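Local coordinates for cobalamin (Vitamin B12) biosynthesis CbiX protein (Marinobacter aquaeolei, PDB 3LYH) that is a CbiX-family protein of the chelatase clan, probably a metal-binding lyase linked to cobalamin (vitamin B12) biosynthesis, at residues Ile9-Gly14 / Phe65-Leu70; Ser49-Val54 / Glu90-Val95; Thr23-Ala28 / Ala38-Met43. All coordinates share one frame; numbering follows the deposited sequence. Where two conformers were deposited one is given.

Contact 1: residues Ile9-Gly14 / Phe65-Leu70; sequences ILLAHG and FTVVPL
Strands 9-12 and 65-69 run parallel, and their side chains alternate between the two faces of the sheet. Ile9, Leu11 and Val67 share one face. Ile9 has CG1 beside the backbone N (chi1 -58°) and an extended chain, so CD1 reaches out to Phe65 CD2 at 3.7 Å and meets that ring obliquely. Leu11 has CG anti to its backbone N. Its CB and CD2 both rest on CG1 of Val67, with CB at 3.8 Å from that methyl. Helix 50-59 covers this face at Ile9. Leu10 and Val68 lie on the other face, side by side and pointing the same way, with Leu10 CD2 3.9 Å from Val68 CB. Leu70 adds its CD1, 3.8 Å from Leu10 CB. Val117 and Ile113 of the second subunit pack on Leu10 and Leu70. Four nearly straight backbone bonds join the strands. Ile9 N binds Thr66 O in the carbonyl plane, whereas Leu11 N approaches Val68 O from above it. The ladder ends with Leu70 N on Leu11 O at 2.7 Å. Beyond it, a water accepts from His13 N and donates to Leu70 O. This is the parallel pairing of the two central strands in an alpha/beta sheet of strand order 2-1-3-4.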
loop_
_atom_site.group_PDB
_atom_site.type_symbol
_atom_site.label_atom_id
_atom_site.label_comp_id
_atom_site.label_asym_id
_atom_site.label_seq_id
_atom_site.Cartn_x
_atom_site.Cartn_y
_atom_site.Cartn_z
ATOM N N ILE B 9 -9.119 0.517 14.151
ATOM C CA ILE B 9 -7.800 -0.094 14.206
ATOM C C ILE B 9 -7.290 -0.190 12.781
ATOM O O ILE B 9 -7.880 -0.914 11.956
ATOM C CB ILE B 9 -7.816 -1.489 14.865
ATOM C CG1 ILE B 9 -8.383 -1.361 16.258
ATOM C CG2 ILE B 9 -6.374 -2.042 14.971
ATOM C CD1 ILE B 9 -8.552 -2.687 17.033
ATOM N N LEU B 10 -6.208 0.524 12.498
ATOM C CA LEU B 10 -5.496 0.426 11.208
ATOM C C LEU B 10 -4.545 -0.717 11.346
ATOM O O LEU B 10 -3.662 -0.659 12.195
ATOM C CB LEU B 10 -4.763 1.702 10.832
ATOM C CG LEU B 10 -5.605 2.959 10.738
ATOM C CD1 LEU B 10 -4.800 4.211 10.362
ATOM C CD2 LEU B 10 -6.774 2.790 9.837
ATOM N N LEU B 11 -4.727 -1.769 10.546
ATOM C CA LEU B 11 -3.981 -3.019 10.734
ATOM C C LEU B 11 -2.929 -3.204 9.673
ATOM O O LEU B 11 -3.253 -3.306 8.507
ATOM C CB LEU B 11 -4.888 -4.245 10.778
ATOM C CG LEU B 11 -4.205 -5.569 11.162
ATOM C CD1 LEU B 11 -3.722 -5.504 12.560
ATOM C CD2 LEU B 11 -5.189 -6.752 10.968
ATOM N N ALA B 12 -1.659 -3.293 10.140
ATOM C CA ALA B 12 -0.489 -3.504 9.229
ATOM C C ALA B 12 0.192 -4.861 9.524
ATOM O O ALA B 12 0.028 -5.391 10.611
ATOM C CB ALA B 12 0.543 -2.329 9.423
ATOM N N HIS B 13 0.969 -5.432 8.597
ATOM C CA HIS B 13 2.051 -6.393 9.027
ATOM C C HIS B 13 3.144 -5.689 9.777
ATOM O O HIS B 13 3.563 -4.599 9.373
ATOM C CB HIS B 13 2.739 -7.050 7.822
ATOM C CG HIS B 13 2.051 -8.257 7.309
ATOM N ND1 HIS B 13 1.620 -9.273 8.135
ATOM C CD2 HIS B 13 1.713 -8.622 6.047
ATOM C CE1 HIS B 13 1.017 -10.199 7.409
ATOM N NE2 HIS B 13 1.059 -9.827 6.141
ATOM N N GLY B 14 3.675 -6.331 10.814
ATOM C CA GLY B 14 4.819 -5.815 11.563
ATOM C C GLY B 14 6.124 -6.393 11.047
ATOM O O GLY B 14 6.149 -7.233 10.156
ATOM N N PHE B 65 -15.578 -2.018 17.299
ATOM C CA PHE B 65 -14.340 -1.800 16.569
ATOM C C PHE B 65 -14.570 -2.026 15.092
ATOM O O PHE B 65 -15.436 -2.813 14.722
ATOM C CB PHE B 65 -13.252 -2.788 17.042
ATOM C CG PHE B 65 -12.886 -2.631 18.487
ATOM C CD1 PHE B 65 -13.706 -3.168 19.482
ATOM C CD2 PHE B 65 -11.688 -2.036 18.870
ATOM C CE1 PHE B 65 -13.377 -3.007 20.847
ATOM C CE2 PHE B 65 -11.338 -1.885 20.198
ATOM C CZ PHE B 65 -12.177 -2.387 21.207
ATOM N N THR B 66 -13.768 -1.359 14.274
ATOM C CA THR B 66 -13.648 -1.664 12.848
ATOM C C THR B 66 -12.155 -1.720 12.546
ATOM O O THR B 66 -11.434 -0.777 12.834
ATOM C CB THR B 66 -14.358 -0.649 11.943
ATOM O OG1 THR B 66 -15.767 -0.673 12.260
ATOM C CG2 THR B 66 -14.149 -0.956 10.446
ATOM N N VAL B 67 -11.734 -2.871 12.039
ATOM C CA VAL B 67 -10.370 -3.097 11.517
ATOM C C VAL B 67 -10.327 -2.720 10.069
ATOM O O VAL B 67 -11.086 -3.274 9.251
ATOM C CB VAL B 67 -9.942 -4.557 11.721
ATOM C CG1 VAL B 67 -8.588 -4.834 11.079
ATOM C CG2 VAL B 67 -9.870 -4.897 13.240
ATOM N N VAL B 68 -9.462 -1.755 9.765
ATOM C CA VAL B 68 -9.207 -1.273 8.380
ATOM C C VAL B 68 -7.790 -1.786 8.004
ATOM O O VAL B 68 -6.780 -1.243 8.498
ATOM C CB VAL B 68 -9.238 0.254 8.260
ATOM C CG1 VAL B 68 -8.978 0.695 6.813
ATOM C CG2 VAL B 68 -10.581 0.830 8.737
ATOM N N PRO B 69 -7.726 -2.837 7.141
ATOM C CA PRO B 69 -6.398 -3.347 6.755
ATOM C C PRO B 69 -5.592 -2.373 5.915
ATOM O O PRO B 69 -6.050 -1.917 4.871
ATOM C CB PRO B 69 -6.706 -4.640 6.012
ATOM C CG PRO B 69 -8.073 -5.011 6.393
ATOM C CD PRO B 69 -8.776 -3.683 6.583
ATOM N N LEU B 70 -4.380 -2.049 6.352
ATOM C CA LEU B 70 -3.456 -1.167 5.631
ATOM C C LEU B 70 -2.653 -2.004 4.627
ATOM O O LEU B 70 -1.431 -2.248 4.761
ATOM C CB LEU B 70 -2.514 -0.403 6.555
ATOM C CG LEU B 70 -3.141 0.622 7.465
ATOM C CD1 LEU B 70 -2.059 1.374 8.248
ATOM C CD2 LEU B 70 -4.101 1.584 6.720
HETATM O O HOH W 1 0.635 -3.962 5.779
#

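Contact 2: residues Ser49-Val54 / Glu90-Val95; sequences SLDTIV and EAEHGV
The first turn of helix 50-59 faces the last turn of helix 78-93, and their backbones come nearest at Val54 and His93, with CA atoms 7.7 Å apart. Two helices on one face of the alpha/beta sheet meet here through a His-carboxylate hydrogen bond. Asp51 has CG anti to its backbone N (chi1 -151°), which carries the carboxylate across to the imidazole. His93 NE2 donates to Asp51 OD2 at 3.0 Å and more weakly to OD1. OD2 lies near the ring plane, but the N-H meets it from above the carboxylate plane. Glu92 is extended, and its CG lies on one face of the His93 ring, offset toward the rim. Its OE2 stands 3.4 Å from Asp51 OD2, a close pair of like charges. Arg88 forms salt bridges to both acids and probably offsets their repulsion. Beside the polar group, Val54 brings CG1 to His93 CD2, 3.7 Å away, and also touches Val95 CG2. Gly94 leaves the helix with positive phi, and the chain then turns toward strand 96-99. Ser49 is the N-cap of helix 50-59. With chi1 at 63°, its OG accepts from Thr52 N at 3.1 Å.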
loop_
_atom_site.group_PDB
_atom_site.type_symbol
_atom_site.label_atom_id
_atom_site.label_comp_id
_atom_site.label_asym_id
_atom_site.label_seq_id
_atom_site.Cartn_x
_atom_site.Cartn_y
_atom_site.Cartn_z
ATOM N N SER B 49 0.157 -4.899 19.341
ATOM C CA SER B 49 -0.594 -5.955 18.711
ATOM C C SER B 49 -2.063 -5.554 18.698
ATOM O O SER B 49 -2.466 -4.591 19.373
ATOM C CB SER B 49 -0.470 -7.260 19.513
ATOM O OG SER B 49 -1.026 -7.090 20.809
ATOM N N LEU B 50 -2.854 -6.312 17.959
ATOM C CA LEU B 50 -4.328 -6.143 17.978
ATOM C C LEU B 50 -4.927 -6.370 19.379
ATOM O O LEU B 50 -5.832 -5.649 19.809
ATOM C CB LEU B 50 -4.960 -7.060 16.928
ATOM C CG LEU B 50 -6.316 -6.798 16.304
ATOM C CD1 LEU B 50 -6.323 -5.481 15.569
ATOM C CD2 LEU B 50 -6.600 -7.916 15.322
ATOM N N ASP B 51 -4.412 -7.377 20.097
ATOM C CA ASP B 51 -4.891 -7.620 21.436
ATOM C C ASP B 51 -4.639 -6.413 22.335
ATOM O O ASP B 51 -5.522 -6.049 23.096
ATOM C CB ASP B 51 -4.285 -8.891 22.056
ATOM C CG ASP B 51 -5.216 -9.523 23.060
ATOM O OD1 ASP B 51 -5.121 -9.196 24.255
ATOM O OD2 ASP B 51 -6.062 -10.327 22.638
ATOM N N THR B 52 -3.453 -5.785 22.217
ATOM C CA THR B 52 -3.104 -4.631 23.040
ATOM C C THR B 52 -3.993 -3.440 22.783
ATOM O O THR B 52 -4.425 -2.784 23.720
ATOM C CB THR B 52 -1.614 -4.237 22.856
ATOM O OG1 THR B 52 -0.802 -5.259 23.424
ATOM C CG2 THR B 52 -1.307 -2.903 23.525
ATOM N N ILE B 53 -4.292 -3.175 21.514
ATOM C CA ILE B 53 -5.198 -2.088 21.182
ATOM C C ILE B 53 -6.629 -2.382 21.652
ATOM O O ILE B 53 -7.336 -1.491 22.165
ATOM C CB ILE B 53 -5.142 -1.757 19.676
ATOM C CG1 ILE B 53 -3.746 -1.286 19.269
ATOM C CG2 ILE B 53 -6.197 -0.668 19.302
ATOM C CD1 ILE B 53 -3.215 -0.068 20.044
ATOM N N VAL B 54 -7.079 -3.618 21.460
ATOM C CA VAL B 54 -8.443 -3.961 21.876
ATOM C C VAL B 54 -8.543 -3.900 23.395
ATOM O O VAL B 54 -9.471 -3.307 23.925
ATOM C CB VAL B 54 -8.915 -5.329 21.314
ATOM C CG1 VAL B 54 -10.211 -5.732 21.987
ATOM C CG2 VAL B 54 -9.061 -5.276 19.782
ATOM N N GLU B 90 -12.763 -11.128 19.851
ATOM C CA GLU B 90 -14.158 -10.913 20.195
ATOM C C GLU B 90 -14.585 -11.786 21.354
ATOM O O GLU B 90 -15.292 -11.323 22.226
ATOM C CB GLU B 90 -15.085 -11.177 19.010
ATOM C CG GLU B 90 -14.998 -10.149 17.870
ATOM C CD GLU B 90 -15.988 -10.425 16.774
ATOM O OE1 GLU B 90 -16.096 -11.593 16.343
ATOM O OE2 GLU B 90 -16.673 -9.493 16.333
ATOM N N ALA B 91 -14.175 -13.050 21.359
ATOM C CA ALA B 91 -14.515 -13.963 22.480
ATOM C C ALA B 91 -13.723 -13.662 23.750
ATOM O O ALA B 91 -14.276 -13.606 24.834
ATOM C CB ALA B 91 -14.309 -15.405 22.050
ATOM N N GLU B 92 -12.420 -13.476 23.607
ATOM C CA GLU B 92 -11.536 -13.153 24.724
ATOM C C GLU B 92 -11.908 -11.823 25.394
ATOM O O GLU B 92 -11.831 -11.720 26.610
ATOM C CB GLU B 92 -10.082 -13.155 24.240
ATOM C CG GLU B 92 -9.014 -12.878 25.274
ATOM C CD GLU B 92 -7.597 -12.876 24.672
ATOM O OE1 GLU B 92 -7.396 -13.444 23.565
ATOM O OE2 GLU B 92 -6.684 -12.305 25.316
ATOM N N HIS B 93 -12.334 -10.821 24.615
ATOM C CA HIS B 93 -12.635 -9.508 25.191
ATOM C C HIS B 93 -14.121 -9.146 25.241
ATOM O O HIS B 93 -14.448 -8.104 25.786
ATOM C CB HIS B 93 -11.818 -8.421 24.470
ATOM C CG HIS B 93 -10.338 -8.618 24.586
ATOM N ND1 HIS B 93 -9.657 -8.460 25.774
ATOM C CD2 HIS B 93 -9.407 -8.975 23.666
ATOM C CE1 HIS B 93 -8.373 -8.702 25.580
ATOM N NE2 HIS B 93 -8.194 -9.017 24.310
ATOM N N GLY B 94 -15.016 -9.981 24.713
ATOM C CA GLY B 94 -16.447 -9.642 24.642
ATOM C C GLY B 94 -16.758 -8.333 23.895
ATOM O O GLY B 94 -17.490 -7.456 24.381
ATOM N N VAL B 95 -16.195 -8.209 22.702
ATOM C CA VAL B 95 -16.407 -7.056 21.830
ATOM C C VAL B 95 -16.871 -7.514 20.450
ATOM O O VAL B 95 -16.838 -8.715 20.160
ATOM C CB VAL B 95 -15.116 -6.214 21.704
ATOM C CG1 VAL B 95 -14.739 -5.617 23.109
ATOM C CG2 VAL B 95 -13.968 -7.036 21.157
#

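Contact 3: residues Thr23-Ala28 / Ala38-Met43; sequences TFEKLA and AAIAYM
Glu25 has CG beside its backbone N (chi1 -65°) and a bend at chi2 (-83°), and together these swing the carboxylate off the helix toward the strand. Tyr42 also holds CG beside its backbone N, so its hydroxyl comes back to the helix. Ile40 has CG1 anti to the backbone N, which sends CD1 toward the helix. The contact belongs to the beta-alpha-beta unit of strand 6-12, helix 18-34 and strand 38-42. Helix segment 23-28 runs nearly antiparallel to strand 38-42, and their axes pass 9.0 Å apart at closest.

Tyr42 OH donates to Glu25 OE2 at 2.9 Å. The two side chains cross at about a right angle. OE2 sits at the edge of the ring, and the hydroxyl reaches it from above the carboxylate plane. The carboxylate also lies against Ile40, with OE2 3.5 Å from CG2. Cys21 O, on the same helix, is a weak alternative acceptor for the same proton. An alanine in place of Glu25 would remove the main acceptor of Tyr42 OH and the cover over Ile40 CG2, and would probably leave the tyrosine less firmly fixed.

The rest is mainly apolar packing. Ala28 CB faces Ile40 CB at 4.0 Å, and its small size lets the backbones come close, with the CA atoms of Ala28 and Ile40 6.4 Å apart. Phe24 directs CB at the strand, while its ring turns away to Trp20 and Ala12 of its own chain and to Ala73 of the second subunit. Ile40 CD1 fits against the helix backbone, 3.6 Å from Phe24 O and 3.9 Å from Phe24 CB.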
loop_
_atom_site.group_PDB
_atom_site.type_symbol
_atom_site.label_atom_id
_atom_site.label_comp_id
_atom_site.label_asym_id
_atom_site.label_seq_id
_atom_site.Cartn_x
_atom_site.Cartn_y
_atom_site.Cartn_z
ATOM N N THR B 23 7.388 3.673 8.382
ATOM C CA THR B 23 6.557 4.013 7.206
ATOM C C THR B 23 5.089 3.819 7.525
ATOM O O THR B 23 4.240 4.668 7.177
ATOM C CB THR B 23 7.033 3.224 5.972
ATOM O OG1 THR B 23 8.452 3.388 5.838
ATOM C CG2 THR B 23 6.310 3.739 4.706
ATOM N N PHE B 24 4.714 2.716 8.172
ATOM C CA PHE B 24 3.324 2.500 8.504
ATOM C C PHE B 24 2.832 3.448 9.562
ATOM O O PHE B 24 1.709 3.903 9.496
ATOM C CB PHE B 24 3.033 1.028 8.857
ATOM C CG PHE B 24 2.956 0.179 7.662
ATOM C CD1 PHE B 24 4.076 -0.551 7.226
ATOM C CD2 PHE B 24 1.792 0.093 6.937
ATOM C CE1 PHE B 24 3.992 -1.326 6.058
ATOM C CE2 PHE B 24 1.723 -0.668 5.780
ATOM C CZ PHE B 24 2.828 -1.329 5.337
ATOM N N GLU B 25 3.681 3.764 10.530
ATOM C CA GLU B 25 3.269 4.736 11.568
ATOM C C GLU B 25 2.947 6.075 10.922
ATOM O O GLU B 25 1.920 6.694 11.235
ATOM C CB GLU B 25 4.345 4.891 12.614
ATOM C CG GLU B 25 4.573 3.618 13.417
ATOM C CD GLU B 25 3.606 3.436 14.557
ATOM O OE1 GLU B 25 2.939 4.425 14.945
ATOM O OE2 GLU B 25 3.534 2.294 15.074
ATOM N N LYS B 26 3.776 6.494 9.973
ATOM C CA LYS B 26 3.528 7.731 9.238
ATOM C C LYS B 26 2.277 7.669 8.368
ATOM O O LYS B 26 1.556 8.655 8.288
ATOM C CB LYS B 26 4.755 8.143 8.424
ATOM C CG LYS B 26 4.593 9.502 7.779
ATOM N N LEU B 27 2.017 6.519 7.723
ATOM C CA LEU B 27 0.789 6.298 6.946
ATOM C C LEU B 27 -0.456 6.440 7.823
ATOM O O LEU B 27 -1.498 6.965 7.386
ATOM C CB LEU B 27 0.787 4.924 6.271
ATOM C CG LEU B 27 1.581 4.909 4.962
ATOM C CD1 LEU B 27 1.829 3.469 4.607
ATOM C CD2 LEU B 27 0.807 5.639 3.827
ATOM N N ALA B 28 -0.348 5.982 9.064
ATOM C CA ALA B 28 -1.471 6.052 9.984
ATOM C C ALA B 28 -1.663 7.423 10.640
ATOM O O ALA B 28 -2.771 7.723 11.142
ATOM C CB ALA B 28 -1.330 4.966 11.032
ATOM N N ALA B 38 -8.740 6.158 17.165
ATOM C CA ALA B 38 -8.110 5.492 16.028
ATOM C C ALA B 38 -6.652 5.168 16.380
ATOM O O ALA B 38 -5.982 5.968 16.995
ATOM C CB ALA B 38 -8.268 6.354 14.712
ATOM N N ALA B 39 -6.211 3.950 16.024
ATOM C CA ALA B 39 -4.861 3.494 16.396
ATOM C C ALA B 39 -4.332 2.530 15.347
ATOM O O ALA B 39 -5.133 1.837 14.679
ATOM C CB ALA B 39 -4.895 2.820 17.747
ATOM N N ILE B 40 -3.025 2.507 15.192
ATOM C CA ILE B 40 -2.403 1.460 14.353
ATOM C C ILE B 40 -2.107 0.247 15.233
ATOM O O ILE B 40 -1.810 0.393 16.432
ATOM C CB ILE B 40 -1.079 1.915 13.660
ATOM C CG1 ILE B 40 -0.639 0.893 12.630
ATOM C CG2 ILE B 40 0.053 2.250 14.705
ATOM C CD1 ILE B 40 0.411 1.363 11.667
ATOM N N ALA B 41 -2.251 -0.938 14.636
ATOM C CA ALA B 41 -1.842 -2.179 15.277
ATOM C C ALA B 41 -1.179 -3.045 14.214
ATOM O O ALA B 41 -1.411 -2.885 13.001
ATOM C CB ALA B 41 -3.027 -2.921 15.938
ATOM N N TYR B 42 -0.323 -3.948 14.693
ATOM C CA TYR B 42 0.441 -4.833 13.850
ATOM C C TYR B 42 0.020 -6.299 14.100
ATOM O O TYR B 42 -0.133 -6.734 15.229
ATOM C CB TYR B 42 1.930 -4.692 14.159
ATOM C CG TYR B 42 2.467 -3.319 13.832
ATOM C CD1 TYR B 42 2.757 -2.993 12.529
ATOM C CD2 TYR B 42 2.709 -2.379 14.832
ATOM C CE1 TYR B 42 3.254 -1.729 12.208
ATOM C CE2 TYR B 42 3.218 -1.107 14.525
ATOM C CZ TYR B 42 3.485 -0.809 13.209
ATOM O OH TYR B 42 3.983 0.413 12.866
HETATM N N MSE B 43 -0.164 -7.015 13.011
HETATM C CA MSE B 43 -0.580 -8.423 13.019
HETATM C C MSE B 43 0.442 -9.302 13.768
HETATM O O MSE B 43 0.064 -10.226 14.466
HETATM C CB MSE B 43 -0.786 -8.888 11.564
HETATM C CG MSE B 43 -1.604 -10.184 11.330
HETATM SE SE MSE B 43 -1.955 -10.429 9.433
HETATM C CE MSE B 43 -2.009 -8.577 9.184
#

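Contacts 1 and 3 are buried. Contact 2 is partly buried, its centre about 15 Å from the centre of the chain. Contact 1 pairs neighbouring strands by backbone bonds, contact 3 sets a helix on the sheet with mainly apolar packing and one tyrosine-carboxylate bond, and contact 2 joins two helices by a His-carboxylate hydrogen bond and acidic groups beside a small apolar patch. Contacts 1 and 3 share the sheet, since Leu10 probably hydrogen-bonds to Ala39 and Ala41. Both reach the second subunit. Contact 2 lies on the face of Ile9 and Val67, opposite Leu10 and helix 18-34: Leu50, Ile53 and Val54 pack on Ile9, and Val95 on Phe65. Ile53 touches Ala41, so helix 50-59 packs across strands 6-12 and 38-42.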